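PDB 1IG0: thiamine pyrophosphokinase from Saccharomyces cerevisiae, which transfers a pyrophosphate group from ATP to thiamine, the only route to thiamine diphosphate in yeast, and works as a homodimer. Local coordinates for residues B[104-107]-B[108-112]; B[81-84]-B[85-88]; B[56-59]-B[60-64]. All coordinates share one frame; numbering follows the deposited sequence.

Interaction 1: B[104-107]-B[108-112]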
ATOM      1  N   LYS B 104     -27.519 -13.444   6.420  1.00 38.51           N
ATOM      2  CA  LYS B 104     -27.235 -14.817   6.816  1.00 37.36           C
ATOM      3  C   LYS B 104     -26.101 -14.856   7.841  1.00 36.02           C
ATOM      4  O   LYS B 104     -26.175 -15.574   8.841  1.00 34.86           O
ATOM      5  CB  LYS B 104     -26.856 -15.637   5.580  1.00 38.96           C
ATOM      6  CG  LYS B 104     -26.270 -17.010   5.872  1.00 40.65           C
ATOM      7  CD  LYS B 104     -26.129 -17.840   4.597  1.00 42.59           C
ATOM      8  CE  LYS B 104     -25.360 -17.095   3.508  1.00 43.30           C
ATOM      9  NZ  LYS B 104     -23.973 -16.744   3.926  1.00 44.94           N
ATOM     10  N   VAL B 105     -25.053 -14.078   7.589  1.00 34.79           N
ATOM     11  CA  VAL B 105     -23.910 -14.023   8.491  1.00 33.71           C
ATOM     12  C   VAL B 105     -24.293 -13.403   9.835  1.00 33.19           C
ATOM     13  O   VAL B 105     -23.874 -13.884  10.887  1.00 32.45           O
ATOM     14  CB  VAL B 105     -22.750 -13.210   7.871  1.00 33.32           C
ATOM     15  CG1 VAL B 105     -21.612 -13.065   8.874  1.00 33.30           C
ATOM     16  CG2 VAL B 105     -22.255 -13.906   6.612  1.00 32.86           C
ATOM     17  N   TYR B 106     -25.090 -12.339   9.796  1.00 33.72           N
ATOM     18  CA  TYR B 106     -25.525 -11.671  11.019  1.00 34.12           C
ATOM     19  C   TYR B 106     -26.280 -12.641  11.921  1.00 34.19           C
ATOM     20  O   TYR B 106     -25.982 -12.760  13.110  1.00 34.02           O
ATOM     21  CB  TYR B 106     -26.428 -10.481  10.687  1.00 35.08           C
ATOM     22  CG  TYR B 106     -27.065  -9.847  11.906  1.00 35.79           C
ATOM     23  CD1 TYR B 106     -26.296  -9.165  12.847  1.00 36.62           C
ATOM     24  CD2 TYR B 106     -28.437  -9.951  12.130  1.00 36.97           C
ATOM     25  CE1 TYR B 106     -26.878  -8.602  13.984  1.00 37.03           C
ATOM     26  CE2 TYR B 106     -29.029  -9.393  13.263  1.00 37.53           C
ATOM     27  CZ  TYR B 106     -28.243  -8.720  14.185  1.00 37.72           C
ATOM     28  OH  TYR B 106     -28.824  -8.174  15.306  1.00 39.10           O
ATOM     29  N   LYS B 107     -27.260 -13.334  11.348  1.00 34.78           N
ATOM     30  CA  LYS B 107     -28.057 -14.288  12.108  1.00 34.70           C
ATOM     31  C   LYS B 107     -27.212 -15.395  12.728  1.00 33.74           C
ATOM     32  O   LYS B 107     -27.430 -15.779  13.876  1.00 33.51           O
ATOM     33  CB  LYS B 107     -29.137 -14.922  11.223  1.00 36.10           C
ATOM     34  CG  LYS B 107     -30.305 -14.011  10.871  1.00 38.27           C
ATOM     35  CD  LYS B 107     -31.530 -14.842  10.499  1.00 39.60           C
ATOM     36  CE  LYS B 107     -32.763 -13.983  10.244  1.00 40.18           C
ATOM     37  NZ  LYS B 107     -32.694 -13.259   8.944  1.00 41.96           N
ATOM     38  N   TYR B 108     -26.250 -15.906  11.965  1.00 33.05           N
ATOM     39  CA  TYR B 108     -25.383 -16.979  12.441  1.00 32.60           C
ATOM     40  C   TYR B 108     -24.575 -16.598  13.679  1.00 32.05           C
ATOM     41  O   TYR B 108     -24.548 -17.337  14.663  1.00 31.20           O
ATOM     42  CB  TYR B 108     -24.418 -17.415  11.337  1.00 33.35           C
ATOM     43  CG  TYR B 108     -23.440 -18.477  11.789  1.00 34.57           C
ATOM     44  CD1 TYR B 108     -23.846 -19.800  11.958  1.00 35.03           C
ATOM     45  CD2 TYR B 108     -22.116 -18.153  12.080  1.00 35.30           C
ATOM     46  CE1 TYR B 108     -22.958 -20.775  12.406  1.00 35.53           C
ATOM     47  CE2 TYR B 108     -21.219 -19.119  12.532  1.00 35.56           C
ATOM     48  CZ  TYR B 108     -21.646 -20.428  12.692  1.00 36.47           C
ATOM     49  OH  TYR B 108     -20.761 -21.384  13.135  1.00 37.05           O
ATOM     50  N   TYR B 109     -23.911 -15.450  13.626  1.00 31.72           N
ATOM     51  CA  TYR B 109     -23.094 -15.004  14.746  1.00 31.12           C
ATOM     52  C   TYR B 109     -23.911 -14.503  15.923  1.00 31.41           C
ATOM     53  O   TYR B 109     -23.490 -14.631  17.075  1.00 31.04           O
ATOM     54  CB  TYR B 109     -22.103 -13.935  14.282  1.00 30.13           C
ATOM     55  CG  TYR B 109     -20.956 -14.520  13.491  1.00 29.42           C
ATOM     56  CD1 TYR B 109     -20.574 -13.980  12.264  1.00 29.63           C
ATOM     57  CD2 TYR B 109     -20.264 -15.635  13.963  1.00 29.29           C
ATOM     58  CE1 TYR B 109     -19.534 -14.540  11.524  1.00 28.69           C
ATOM     59  CE2 TYR B 109     -19.224 -16.199  13.237  1.00 28.94           C
ATOM     60  CZ  TYR B 109     -18.864 -15.650  12.017  1.00 28.60           C
ATOM     61  OH  TYR B 109     -17.847 -16.220  11.289  1.00 27.07           O
ATOM     62  N   ARG B 110     -25.080 -13.937  15.649  1.00 32.56           N
ATOM     63  CA  ARG B 110     -25.917 -13.458  16.734  1.00 34.73           C
ATOM     64  C   ARG B 110     -26.430 -14.665  17.505  1.00 34.88           C
ATOM     65  O   ARG B 110     -26.423 -14.679  18.736  1.00 34.41           O
ATOM     66  CB  ARG B 110     -27.109 -12.655  16.215  1.00 35.95           C
ATOM     67  CG  ARG B 110     -27.728 -11.807  17.308  1.00 38.69           C
ATOM     68  CD  ARG B 110     -29.067 -11.205  16.932  1.00 41.31           C
ATOM     69  NE  ARG B 110     -29.435 -10.140  17.864  1.00 44.11           N
ATOM     70  CZ  ARG B 110     -29.397 -10.255  19.190  1.00 46.03           C
ATOM     71  NH1 ARG B 110     -29.010 -11.393  19.752  1.00 46.96           N
ATOM     72  NH2 ARG B 110     -29.734  -9.229  19.957  1.00 46.59           N
ATOM     73  N   LYS B 111     -26.870 -15.680  16.767  1.00 35.93           N
ATOM     74  CA  LYS B 111     -27.388 -16.898  17.375  1.00 36.44           C
ATOM     75  C   LYS B 111     -26.308 -17.541  18.240  1.00 36.18           C
ATOM     76  O   LYS B 111     -26.599 -18.088  19.303  1.00 36.00           O
ATOM     77  CB  LYS B 111     -27.831 -17.889  16.294  1.00 38.42           C
ATOM     78  CG  LYS B 111     -29.125 -18.624  16.621  1.00 40.74           C
ATOM     79  CD  LYS B 111     -29.160 -20.018  16.006  1.00 42.66           C
ATOM     80  CE  LYS B 111     -28.997 -19.998  14.491  1.00 43.41           C
ATOM     81  NZ  LYS B 111     -30.146 -19.356  13.798  1.00 45.10           N
ATOM     82  N   ASN B 112     -25.061 -17.467  17.782  1.00 35.36           N
ATOM     83  CA  ASN B 112     -23.943 -18.047  18.519  1.00 34.88           C
ATOM     84  C   ASN B 112     -23.350 -17.117  19.578  1.00 34.33           C
ATOM     85  O   ASN B 112     -22.190 -17.248  19.967  1.00 34.22           O
ATOM     86  CB  ASN B 112     -22.860 -18.520  17.546  1.00 35.50           C
ATOM     87  CG  ASN B 112     -23.222 -19.835  16.880  1.00 36.09           C
ATOM     88  OD1 ASN B 112     -23.308 -20.872  17.538  1.00 36.63           O
ATOM     89  ND2 ASN B 112     -23.445 -19.798  15.571  1.00 35.97           N
TER
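Tyr-108 opens the last turn of helix 103-111 by giving its N-H to Lys-104 O, and its ring leaves the helix to meet helices 71-78 and 83-88. Tyr-109 follows one residue on. Its N binds Val-105 O almost straight (3.2 Å), and its ring lies alongside the valine, with Tyr-109 CD1 3.7 Å from Val-105 CG1. That methyl is anti to the backbone N (chi1 175°), which sets it alongside the ring of the residue one turn on. Both side chains also lean on helix 71-78, at Asn-73 and Tyr-76 for the valine and Leu-75 for the tyrosine.

Arg-110 takes Tyr-106 O through its backbone N at 2.9 Å. Its extended chain then runs beside the Tyr-106 side chain, bringing Arg-110 CD 3.4 Å from Tyr-106 OH. The hydroxyl sits at the guanidinium edge, and Arg-110 NE makes a weak, bent bond to it (3.3 Å, 126°), with ring and guanidinium planes 82° apart. Lys-111 N closes on Lys-107 O. At Asn-112, where the helix ends, ND2 and the backbone N both bind Tyr-108 O, from opposite faces of the carbonyl plane.

In this beta-alpha-beta crossover, the weak bond from Arg-110 NE probably orients the exposed guanidinium only loosely, whereas the two donors on Tyr-108 O hold the end of the helix.

Interaction 2: B[81-84]-B[85-88]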
ATOM      1  N   ASP B  81     -16.245 -24.582   4.643  1.00 49.26           N
ATOM      2  CA  ASP B  81     -16.326 -26.025   4.783  1.00 50.46           C
ATOM      3  C   ASP B  81     -16.759 -26.695   6.116  1.00 50.79           C
ATOM      4  O   ASP B  81     -17.919 -27.121   6.261  1.00 51.14           O
ATOM      5  CB  ASP B  81     -15.005 -26.595   4.249  1.00 51.67           C
ATOM      6  CG  ASP B  81     -14.655 -26.019   2.909  1.00 52.48           C
ATOM      7  OD1 ASP B  81     -15.619 -25.730   2.149  1.00 53.41           O
ATOM      8  OD2 ASP B  81     -13.443 -25.871   2.626  1.00 53.18           O
ATOM      9  N   ASP B  82     -15.870 -26.785   7.099  1.00 50.67           N
ATOM     10  CA  ASP B  82     -16.250 -27.454   8.341  1.00 50.44           C
ATOM     11  C   ASP B  82     -16.976 -26.591   9.370  1.00 49.69           C
ATOM     12  O   ASP B  82     -16.433 -25.606   9.873  1.00 49.32           O
ATOM     13  CB  ASP B  82     -15.024 -28.103   8.985  1.00 51.35           C
ATOM     14  CG  ASP B  82     -15.400 -29.155  10.009  1.00 52.11           C
ATOM     15  OD1 ASP B  82     -16.148 -30.090   9.652  1.00 52.98           O
ATOM     16  OD2 ASP B  82     -14.948 -29.047  11.166  1.00 52.68           O
ATOM     17  N   GLU B  83     -18.212 -26.977   9.679  1.00 48.87           N
ATOM     18  CA  GLU B  83     -19.028 -26.263  10.654  1.00 48.04           C
ATOM     19  C   GLU B  83     -18.398 -26.370  12.035  1.00 47.12           C
ATOM     20  O   GLU B  83     -18.481 -25.443  12.840  1.00 47.16           O
ATOM     21  CB  GLU B  83     -20.443 -26.845  10.700  1.00 48.34           C
ATOM     22  CG  GLU B  83     -21.529 -25.898  10.221  1.00 48.89           C
ATOM     23  CD  GLU B  83     -21.498 -24.564  10.940  1.00 49.36           C
ATOM     24  OE1 GLU B  83     -21.532 -24.549  12.189  1.00 50.34           O
ATOM     25  OE2 GLU B  83     -21.441 -23.527  10.250  1.00 49.76           O
ATOM     26  N   THR B  84     -17.772 -27.511  12.304  1.00 46.25           N
ATOM     27  CA  THR B  84     -17.123 -27.741  13.588  1.00 45.18           C
ATOM     28  C   THR B  84     -16.072 -26.667  13.838  1.00 44.17           C
ATOM     29  O   THR B  84     -15.996 -26.099  14.927  1.00 44.02           O
ATOM     30  CB  THR B  84     -16.436 -29.120  13.632  1.00 45.81           C
ATOM     31  OG1 THR B  84     -17.412 -30.153  13.446  1.00 46.10           O
ATOM     32  CG2 THR B  84     -15.734 -29.319  14.967  1.00 46.13           C
ATOM     33  N   LEU B  85     -15.261 -26.394  12.822  1.00 42.92           N
ATOM     34  CA  LEU B  85     -14.219 -25.386  12.935  1.00 41.74           C
ATOM     35  C   LEU B  85     -14.815 -23.983  12.976  1.00 40.48           C
ATOM     36  O   LEU B  85     -14.381 -23.140  13.759  1.00 40.22           O
ATOM     37  CB  LEU B  85     -13.234 -25.502  11.767  1.00 42.65           C
ATOM     38  CG  LEU B  85     -12.359 -26.760  11.760  1.00 42.75           C
ATOM     39  CD1 LEU B  85     -11.425 -26.728  10.560  1.00 43.02           C
ATOM     40  CD2 LEU B  85     -11.562 -26.837  13.057  1.00 43.07           C
ATOM     41  N   ARG B  86     -15.813 -23.737  12.133  1.00 38.98           N
ATOM     42  CA  ARG B  86     -16.460 -22.433  12.096  1.00 37.84           C
ATOM     43  C   ARG B  86     -16.974 -22.067  13.484  1.00 37.16           C
ATOM     44  O   ARG B  86     -16.803 -20.938  13.939  1.00 37.04           O
ATOM     45  CB  ARG B  86     -17.620 -22.435  11.101  1.00 37.84           C
ATOM     46  CG  ARG B  86     -18.479 -21.183  11.166  1.00 38.01           C
ATOM     47  CD  ARG B  86     -19.678 -21.290  10.246  1.00 37.23           C
ATOM     48  NE  ARG B  86     -19.349 -20.983   8.861  1.00 37.38           N
ATOM     49  CZ  ARG B  86     -20.152 -21.241   7.834  1.00 36.98           C
ATOM     50  NH1 ARG B  86     -21.328 -21.820   8.038  1.00 36.65           N
ATOM     51  NH2 ARG B  86     -19.786 -20.905   6.605  1.00 37.29           N
ATOM     52  N   ILE B  87     -17.607 -23.029  14.149  1.00 36.21           N
ATOM     53  CA  ILE B  87     -18.134 -22.813  15.491  1.00 35.86           C
ATOM     54  C   ILE B  87     -16.983 -22.663  16.479  1.00 35.46           C
ATOM     55  O   ILE B  87     -17.101 -21.973  17.492  1.00 35.38           O
ATOM     56  CB  ILE B  87     -19.041 -23.992  15.929  1.00 36.80           C
ATOM     57  CG1 ILE B  87     -20.423 -23.844  15.292  1.00 37.32           C
ATOM     58  CG2 ILE B  87     -19.161 -24.040  17.447  1.00 37.57           C
ATOM     59  CD1 ILE B  87     -21.175 -22.605  15.746  1.00 37.61           C
ATOM     60  N   LYS B  88     -15.867 -23.313  16.171  1.00 34.80           N
ATOM     61  CA  LYS B  88     -14.689 -23.253  17.024  1.00 34.10           C
ATOM     62  C   LYS B  88     -14.011 -21.891  16.931  1.00 32.85           C
ATOM     63  O   LYS B  88     -13.361 -21.448  17.878  1.00 33.19           O
ATOM     64  CB  LYS B  88     -13.694 -24.347  16.626  1.00 34.82           C
ATOM     65  CG  LYS B  88     -12.357 -24.269  17.349  1.00 36.85           C
ATOM     66  CD  LYS B  88     -11.422 -25.387  16.911  1.00 38.09           C
ATOM     67  CE  LYS B  88     -10.040 -25.232  17.533  1.00 38.87           C
ATOM     68  NZ  LYS B  88     -10.089 -25.240  19.022  1.00 39.78           N
TER
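Charge pairing joins Glu-83 to Arg-86 in the first turn of helix 83-88. Arg-86 NH1 donates to Glu-83 OE2 in a salt bridge of 2.8 Å, the oxygen arriving at the guanidinium edge near its plane while the carboxylate is turned 63° from it. OE2 is modelled too close to the arginine's own chain, so its place, and with it the bond length, is less sure. A bend of the arginine chain at chi3 (-81°) and of the glutamate at chi2 brings the two groups together. The other terminal nitrogen, NH2, bonds to Tyr-76 O, and the guanidinium makes cation-pi contacts with Tyr-76 and Tyr-108. With a methionine in place of Arg-86, Glu-83 would probably be left without its countercharge, and Tyr-76 O and the two tyrosine rings without their cationic partner.

The backbone bonds start the helix: Arg-86 N to Asp-82 O at 3.0 Å and Ile-87 N to Glu-83 O at 2.9 Å, both fairly straight, then a weak one from Lys-88 N to Thr-84 O. Asp-82 is the N-cap. Its CG stands anti to the backbone N (chi1 -162°), which turns the carboxylate over the first turn, where OD2 accepts from Leu-85 N at 3.1 Å; OD2 too is less surely placed. An aspartate at the N-cap lies near the positive end of the helix dipole, which would be expected to favour its negative charge.

Van der Waals contacts complete the turn. The Leu-85 side chain crosses that of Asp-82 at about a right angle, with Leu-85 CG 4.1 Å from Asp-82 CB. Ile-87 CG1, one turn after Glu-83, lies 3.4 Å from Glu-83 OE1, the carboxylate oxygen that also shares a weak hydrogen bond with Tyr-108 OH of the neighbouring helix.

Interaction 3: B[56-59]-B[60-64]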
ATOM      1  N   TYR B  56      -5.064 -21.173  12.379  1.00 30.52           N
ATOM      2  CA  TYR B  56      -5.405 -21.889  13.603  1.00 30.67           C
ATOM      3  C   TYR B  56      -4.441 -21.536  14.729  1.00 30.26           C
ATOM      4  O   TYR B  56      -4.848 -21.336  15.874  1.00 29.02           O
ATOM      5  CB  TYR B  56      -5.343 -23.402  13.363  1.00 32.41           C
ATOM      6  CG  TYR B  56      -6.228 -23.910  12.245  1.00 34.41           C
ATOM      7  CD1 TYR B  56      -5.899 -25.078  11.555  1.00 35.90           C
ATOM      8  CD2 TYR B  56      -7.396 -23.238  11.883  1.00 34.92           C
ATOM      9  CE1 TYR B  56      -6.709 -25.563  10.529  1.00 36.58           C
ATOM     10  CE2 TYR B  56      -8.214 -23.718  10.860  1.00 35.96           C
ATOM     11  CZ  TYR B  56      -7.864 -24.879  10.188  1.00 36.12           C
ATOM     12  OH  TYR B  56      -8.660 -25.357   9.173  1.00 37.11           O
ATOM     13  N   LYS B  57      -3.157 -21.468  14.391  1.00 29.45           N
ATOM     14  CA  LYS B  57      -2.116 -21.160  15.364  1.00 29.28           C
ATOM     15  C   LYS B  57      -2.184 -19.726  15.876  1.00 27.87           C
ATOM     16  O   LYS B  57      -2.132 -19.485  17.082  1.00 27.45           O
ATOM     17  CB  LYS B  57      -0.737 -21.420  14.753  1.00 31.52           C
ATOM     18  CG  LYS B  57       0.412 -21.242  15.729  1.00 33.74           C
ATOM     19  CD  LYS B  57       0.238 -22.148  16.938  1.00 36.52           C
ATOM     20  CE  LYS B  57       1.397 -22.015  17.908  1.00 37.69           C
ATOM     21  NZ  LYS B  57       1.218 -22.892  19.098  1.00 39.09           N
ATOM     22  N   ILE B  58      -2.289 -18.774  14.956  1.00 27.24           N
ATOM     23  CA  ILE B  58      -2.365 -17.367  15.324  1.00 26.87           C
ATOM     24  C   ILE B  58      -3.622 -17.100  16.146  1.00 25.74           C
ATOM     25  O   ILE B  58      -3.625 -16.260  17.045  1.00 25.18           O
ATOM     26  CB  ILE B  58      -2.362 -16.471  14.068  1.00 27.61           C
ATOM     27  CG1 ILE B  58      -0.977 -16.517  13.416  1.00 27.52           C
ATOM     28  CG2 ILE B  58      -2.750 -15.048  14.436  1.00 28.98           C
ATOM     29  CD1 ILE B  58      -0.890 -15.781  12.102  1.00 29.95           C
ATOM     30  N   TRP B  59      -4.690 -17.823  15.834  1.00 24.97           N
ATOM     31  CA  TRP B  59      -5.940 -17.665  16.566  1.00 25.07           C
ATOM     32  C   TRP B  59      -5.740 -18.151  18.000  1.00 25.15           C
ATOM     33  O   TRP B  59      -6.148 -17.493  18.956  1.00 25.23           O
ATOM     34  CB  TRP B  59      -7.053 -18.467  15.882  1.00 24.09           C
ATOM     35  CG  TRP B  59      -8.401 -18.320  16.531  1.00 23.30           C
ATOM     36  CD1 TRP B  59      -8.820 -18.898  17.695  1.00 23.65           C
ATOM     37  CD2 TRP B  59      -9.504 -17.540  16.050  1.00 22.70           C
ATOM     38  NE1 TRP B  59     -10.117 -18.526  17.969  1.00 23.61           N
ATOM     39  CE2 TRP B  59     -10.560 -17.691  16.977  1.00 22.89           C
ATOM     40  CE3 TRP B  59      -9.700 -16.722  14.928  1.00 22.51           C
ATOM     41  CZ2 TRP B  59     -11.799 -17.062  16.811  1.00 21.59           C
ATOM     42  CZ3 TRP B  59     -10.935 -16.095  14.763  1.00 22.79           C
ATOM     43  CH2 TRP B  59     -11.966 -16.267  15.705  1.00 21.99           C
ATOM     44  N   LYS B  60      -5.094 -19.303  18.143  1.00 26.15           N
ATOM     45  CA  LYS B  60      -4.838 -19.877  19.457  1.00 27.34           C
ATOM     46  C   LYS B  60      -3.859 -19.023  20.263  1.00 26.82           C
ATOM     47  O   LYS B  60      -3.924 -18.984  21.493  1.00 26.58           O
ATOM     48  CB  LYS B  60      -4.283 -21.297  19.307  1.00 29.85           C
ATOM     49  CG  LYS B  60      -4.154 -22.061  20.617  1.00 33.75           C
ATOM     50  CD  LYS B  60      -3.692 -23.495  20.383  1.00 36.68           C
ATOM     51  CE  LYS B  60      -3.695 -24.302  21.676  1.00 38.55           C
ATOM     52  NZ  LYS B  60      -2.795 -23.712  22.706  1.00 40.15           N
ATOM     53  N   LEU B  61      -2.959 -18.336  19.566  1.00 25.97           N
ATOM     54  CA  LEU B  61      -1.960 -17.495  20.221  1.00 25.33           C
ATOM     55  C   LEU B  61      -2.485 -16.142  20.689  1.00 24.52           C
ATOM     56  O   LEU B  61      -1.793 -15.419  21.408  1.00 23.65           O
ATOM     57  CB  LEU B  61      -0.766 -17.276  19.290  1.00 26.58           C
ATOM     58  CG  LEU B  61       0.179 -18.461  19.094  1.00 28.04           C
ATOM     59  CD1 LEU B  61       1.232 -18.111  18.054  1.00 28.99           C
ATOM     60  CD2 LEU B  61       0.832 -18.810  20.423  1.00 28.79           C
ATOM     61  N   HIS B  62      -3.699 -15.791  20.282  1.00 23.25           N
ATOM     62  CA  HIS B  62      -4.275 -14.518  20.690  1.00 21.94           C
ATOM     63  C   HIS B  62      -5.543 -14.717  21.504  1.00 21.56           C
ATOM     64  O   HIS B  62      -6.310 -15.647  21.263  1.00 21.21           O
ATOM     65  CB  HIS B  62      -4.549 -13.642  19.466  1.00 20.94           C
ATOM     66  CG  HIS B  62      -3.305 -13.221  18.747  1.00 21.12           C
ATOM     67  ND1 HIS B  62      -2.549 -14.094  17.998  1.00 19.49           N
ATOM     68  CD2 HIS B  62      -2.656 -12.033  18.708  1.00 20.20           C
ATOM     69  CE1 HIS B  62      -1.486 -13.465  17.529  1.00 19.24           C
ATOM     70  NE2 HIS B  62      -1.528 -12.212  17.946  1.00 19.59           N
ATOM     71  N   ASP B  63      -5.750 -13.839  22.478  1.00 21.47           N
ATOM     72  CA  ASP B  63      -6.908 -13.921  23.356  1.00 21.79           C
ATOM     73  C   ASP B  63      -8.203 -13.433  22.715  1.00 21.61           C
ATOM     74  O   ASP B  63      -9.107 -14.226  22.440  1.00 22.99           O
ATOM     75  CB  ASP B  63      -6.629 -13.138  24.643  1.00 22.43           C
ATOM     76  CG  ASP B  63      -7.826 -13.086  25.571  1.00 24.49           C
ATOM     77  OD1 ASP B  63      -8.624 -14.047  25.578  1.00 24.62           O
ATOM     78  OD2 ASP B  63      -7.963 -12.088  26.309  1.00 25.06           O
ATOM     79  N   LEU B  64      -8.293 -12.130  22.477  1.00 20.43           N
ATOM     80  CA  LEU B  64      -9.487 -11.543  21.881  1.00 18.90           C
ATOM     81  C   LEU B  64      -9.453 -11.560  20.354  1.00 19.73           C
ATOM     82  O   LEU B  64      -8.399 -11.393  19.743  1.00 19.02           O
ATOM     83  CB  LEU B  64      -9.651 -10.097  22.361  1.00 18.85           C
ATOM     84  CG  LEU B  64     -10.935  -9.367  21.951  1.00 18.63           C
ATOM     85  CD1 LEU B  64     -12.115  -9.940  22.718  1.00 19.45           C
ATOM     86  CD2 LEU B  64     -10.800  -7.884  22.245  1.00 18.56           C
TER
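Helical hydrogen bonds run from Lys-60 N to Tyr-56 O and from Leu-61 N to Lys-57 O (2.9 Å) in the last turn of helix 52-61, which links parallel strands 38-43 and 64-68 as a beta-alpha-beta crossover. The pattern then tightens: His-62 N reaches back only three residues, to Trp-59 O at 3.3 Å, and comes from well above that carbonyl's plane, 68° out of it. Beyond His-62 the chain passes into strand 64-68, where Leu-64 pairs with strand 38-43.

On one flank the Lys-57 and Leu-61 side chains cross, the lysine's aliphatic CE lying 3.9 Å from Leu-61 CD1. A bend at chi2 (57°) turns the Lys-57 chain across the leucine; its NZ has a long, weak ion pair with the chain's terminal Leu-319.

On the inner flank Ile-58 rests on Leu-41 and Leu-187 of the sheet, and Trp-59 on Leu-41, with Tyr-89 meeting the indole edge-to-face. Ile-58 and His-62 lie side by side, the isoleucine CG2 3.7 Å from the imidazole ND1. The ring of buried His-62 also serves the helix end: ND1 donates to Ile-58 O at 2.6 Å, in the carbonyl plane.

Overall arrangement
Three short helical contacts follow one another along the catalytic domain, 56-64 first, then 81-88, then 104-112. Interactions 1 and 2 have centres 14 Å apart and meet directly through Tyr-108 and Asn-112, which touch Arg-86 and Ile-87. Tyr-76 of helix 71-78 touches both, so Arg-86 lies where three helices meet. Interaction 2 reaches interaction 3 through Leu-85 CD1, 3.4 Å from Tyr-56 OH, whereas interactions 1 and 3 stay about 7 Å apart at their nearest atoms. None of the three includes a residue of the thiamine pockets; thiamine is contacted by Gln-122 to Thr-125 and by a set including Trp-270 and Ser-285 to Asn-288, consistent with a compound site shared between subunits.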